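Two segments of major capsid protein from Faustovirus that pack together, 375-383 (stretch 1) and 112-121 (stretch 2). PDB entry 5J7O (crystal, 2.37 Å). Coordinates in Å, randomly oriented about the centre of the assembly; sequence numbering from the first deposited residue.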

# COMPACT_ATOMS: atom_id res chain seq x y z
N PRO B 375 -1.48 -17.07 -24.57
CA PRO B 375 -1.91 -18.28 -23.86
C PRO B 375 -3.20 -18.84 -24.44
O PRO B 375 -4.12 -18.10 -24.77
CB PRO B 375 -2.10 -17.79 -22.42
CG PRO B 375 -1.17 -16.63 -22.30
CD PRO B 375 -1.19 -15.96 -23.65
N THR B 376 -3.25 -20.17 -24.56
CA THR B 376 -4.30 -20.84 -25.30
C THR B 376 -4.92 -21.95 -24.46
O THR B 376 -4.21 -22.71 -23.79
CB THR B 376 -3.76 -21.43 -26.62
OG1 THR B 376 -3.16 -20.38 -27.39
CG2 THR B 376 -4.87 -22.07 -27.42
N LEU B 377 -6.25 -22.04 -24.50
CA LEU B 377 -6.97 -23.11 -23.83
C LEU B 377 -6.86 -24.41 -24.63
O LEU B 377 -6.94 -24.41 -25.86
CB LEU B 377 -8.44 -22.74 -23.66
CG LEU B 377 -8.80 -21.60 -22.71
CD1 LEU B 377 -10.25 -21.20 -22.91
CD2 LEU B 377 -8.56 -22.01 -21.27
N ALA B 378 -6.69 -25.52 -23.92
CA ALA B 378 -6.75 -26.83 -24.54
C ALA B 378 -8.20 -27.25 -24.73
O ALA B 378 -9.08 -26.94 -23.92
CB ALA B 378 -6.01 -27.86 -23.70
N SER B 379 -8.46 -27.96 -25.83
CA SER B 379 -9.80 -28.44 -26.10
C SER B 379 -10.15 -29.61 -25.19
O SER B 379 -9.33 -30.52 -24.99
CB SER B 379 -9.94 -28.85 -27.57
OG SER B 379 -9.67 -27.76 -28.43
N GLY B 380 -11.35 -29.59 -24.64
CA GLY B 380 -11.82 -30.70 -23.82
C GLY B 380 -11.12 -30.86 -22.49
O GLY B 380 -11.07 -31.97 -21.96
N SER B 381 -10.57 -29.78 -21.94
CA SER B 381 -9.95 -29.79 -20.62
C SER B 381 -10.76 -28.87 -19.73
O SER B 381 -10.75 -27.64 -19.92
CB SER B 381 -8.48 -29.35 -20.70
OG SER B 381 -7.85 -29.47 -19.43
N SER B 382 -11.46 -29.44 -18.76
CA SER B 382 -12.42 -28.72 -17.94
C SER B 382 -12.17 -29.01 -16.46
O SER B 382 -11.33 -29.83 -16.10
CB SER B 382 -13.86 -29.08 -18.33
OG SER B 382 -14.07 -30.48 -18.23
N ILE B 383 -12.93 -28.32 -15.60
CA ILE B 383 -12.76 -28.47 -14.16
C ILE B 383 -13.31 -29.82 -13.71
O ILE B 383 -14.16 -30.44 -14.35
CB ILE B 383 -13.42 -27.31 -13.40
CG1 ILE B 383 -14.94 -27.32 -13.62
CG2 ILE B 383 -12.83 -25.98 -13.83
CD1 ILE B 383 -15.67 -26.21 -12.90
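Stretch 2 112-121: TSASAGTVPA

Stretch 2 runs antiparallel to stretch 1, so that P120 lies near T376 and L377 at one end of the contact and A114 and S115 lie beside S382 at the other. Stretch 1 has no regular secondary structure; its backbone is largely extended but is broken by a type II turn from A378 to S381, with G380 at phi/psi 70/25, a positive phi that favours glycine. Stretch 2 is also mostly extended and includes a short strand that ends at T118. Together they bury 474 Å², and the contact is held mainly by main-chain polar groups.

At its centre, S379 and T118 form a single antiparallel bridge, their CA atoms 5.3 Å apart. Both main-chain polar groups of each residue are satisfied by the other: S379 N donates to T118 O at 3.0 Å, and T118 N donates to S379 O, also at 3.0 Å. Next to this pair the backbones draw closer, with the CA atoms of S381 and G117 4.6 Å apart against 5.3 Å for S379 and T118, and G117 CA lies 3.2 Å from S379 O. A side chain at G117 would point toward stretch 1, and an ideal CB there would lie only 2.3 Å from S379 O, a clash; the absence of a side chain therefore permits this close approach.

Beyond the turn, a second set of hydrogen bonds gathers around S115. Its amide N donates to S382 O at 3.0 Å, with an N-H...O angle of 156°, and the same carbonyl receives a CA-H...O contact from A114 CA at 3.2 Å. In the other direction, S382 N makes a nearly linear but weak hydrogen bond to S115 OG at 3.3 Å. The S115 carbonyl is satisfied by a side chain: S381 OG, in the t rotamer, donates to S115 O at a very short 2.4 Å, and S381 OG is hydrogen-bonded elsewhere in the structure as well. S381 CA also approaches S115 O, at 3.4 Å, in a CA-H...O contact. Between the two sets, G380 O and A116 O lie 3.3 Å apart; both are acceptors, so no hydrogen bond links them.

Van der Waals packing, partly against oxygen atoms, completes the other end. P120 points toward stretch 1 and covers it with its ring: P120 CG lies 3.7 Å from L377 O and 4.0 Å from T376 CG2, while P120 CB is 3.5 Å from S379 OG. A378 CB sits 3.4 Å from T118 O, beside the bridge. V119 instead directs its side chain away from stretch 1, and L377 likewise points away from stretch 2, meeting P120 through its carbonyl.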

# COMPACT_ATOMS: atom_id res chain seq x y z
N THR B 112 -7.31 -29.68 -6.68
CA THR B 112 -8.05 -29.98 -7.90
C THR B 112 -7.24 -29.58 -9.12
O THR B 112 -6.36 -28.72 -9.05
CB THR B 112 -9.41 -29.28 -7.89
OG1 THR B 112 -10.23 -29.77 -8.96
CG2 THR B 112 -9.24 -27.78 -8.03
N SER B 113 -7.54 -30.23 -10.24
CA SER B 113 -6.87 -29.97 -11.50
C SER B 113 -7.85 -30.23 -12.64
O SER B 113 -8.90 -30.84 -12.46
CB SER B 113 -5.61 -30.82 -11.66
OG SER B 113 -5.94 -32.19 -11.80
N ALA B 114 -7.48 -29.75 -13.83
CA ALA B 114 -8.32 -29.92 -15.00
C ALA B 114 -8.12 -31.31 -15.61
O ALA B 114 -7.12 -31.99 -15.35
CB ALA B 114 -8.03 -28.84 -16.03
N SER B 115 -9.08 -31.71 -16.44
CA SER B 115 -8.98 -33.00 -17.11
C SER B 115 -8.10 -32.89 -18.35
O SER B 115 -7.82 -31.80 -18.85
CB SER B 115 -10.37 -33.51 -17.50
OG SER B 115 -10.96 -32.71 -18.50
N ALA B 116 -7.66 -34.04 -18.84
CA ALA B 116 -6.77 -34.07 -19.99
C ALA B 116 -7.51 -33.71 -21.27
O ALA B 116 -8.64 -34.15 -21.49
CB ALA B 116 -6.13 -35.45 -20.13
N GLY B 117 -6.87 -32.90 -22.10
CA GLY B 117 -7.43 -32.45 -23.36
C GLY B 117 -6.43 -32.60 -24.49
O GLY B 117 -5.53 -33.45 -24.45
N THR B 118 -6.60 -31.76 -25.51
CA THR B 118 -5.75 -31.81 -26.69
C THR B 118 -5.35 -30.40 -27.10
O THR B 118 -5.97 -29.41 -26.69
CB THR B 118 -6.44 -32.51 -27.87
OG1 THR B 118 -7.78 -32.02 -28.01
CG2 THR B 118 -6.47 -34.02 -27.65
N VAL B 119 -4.31 -30.33 -27.92
CA VAL B 119 -3.93 -29.05 -28.54
C VAL B 119 -4.92 -28.73 -29.66
O VAL B 119 -5.13 -29.56 -30.55
CB VAL B 119 -2.50 -29.13 -29.07
CG1 VAL B 119 -2.11 -27.81 -29.73
CG2 VAL B 119 -1.53 -29.48 -27.95
N PRO B 120 -5.55 -27.56 -29.65
CA PRO B 120 -6.58 -27.27 -30.66
C PRO B 120 -6.01 -27.11 -32.06
O PRO B 120 -4.79 -27.15 -32.26
CB PRO B 120 -7.20 -25.96 -30.16
CG PRO B 120 -6.11 -25.31 -29.37
CD PRO B 120 -5.36 -26.44 -28.71
N ALA B 121 -6.89 -26.93 -33.04
CA ALA B 121 -6.46 -26.74 -34.42
C ALA B 121 -5.79 -25.38 -34.58
O ALA B 121 -6.13 -24.41 -33.90
CB ALA B 121 -7.64 -26.87 -35.38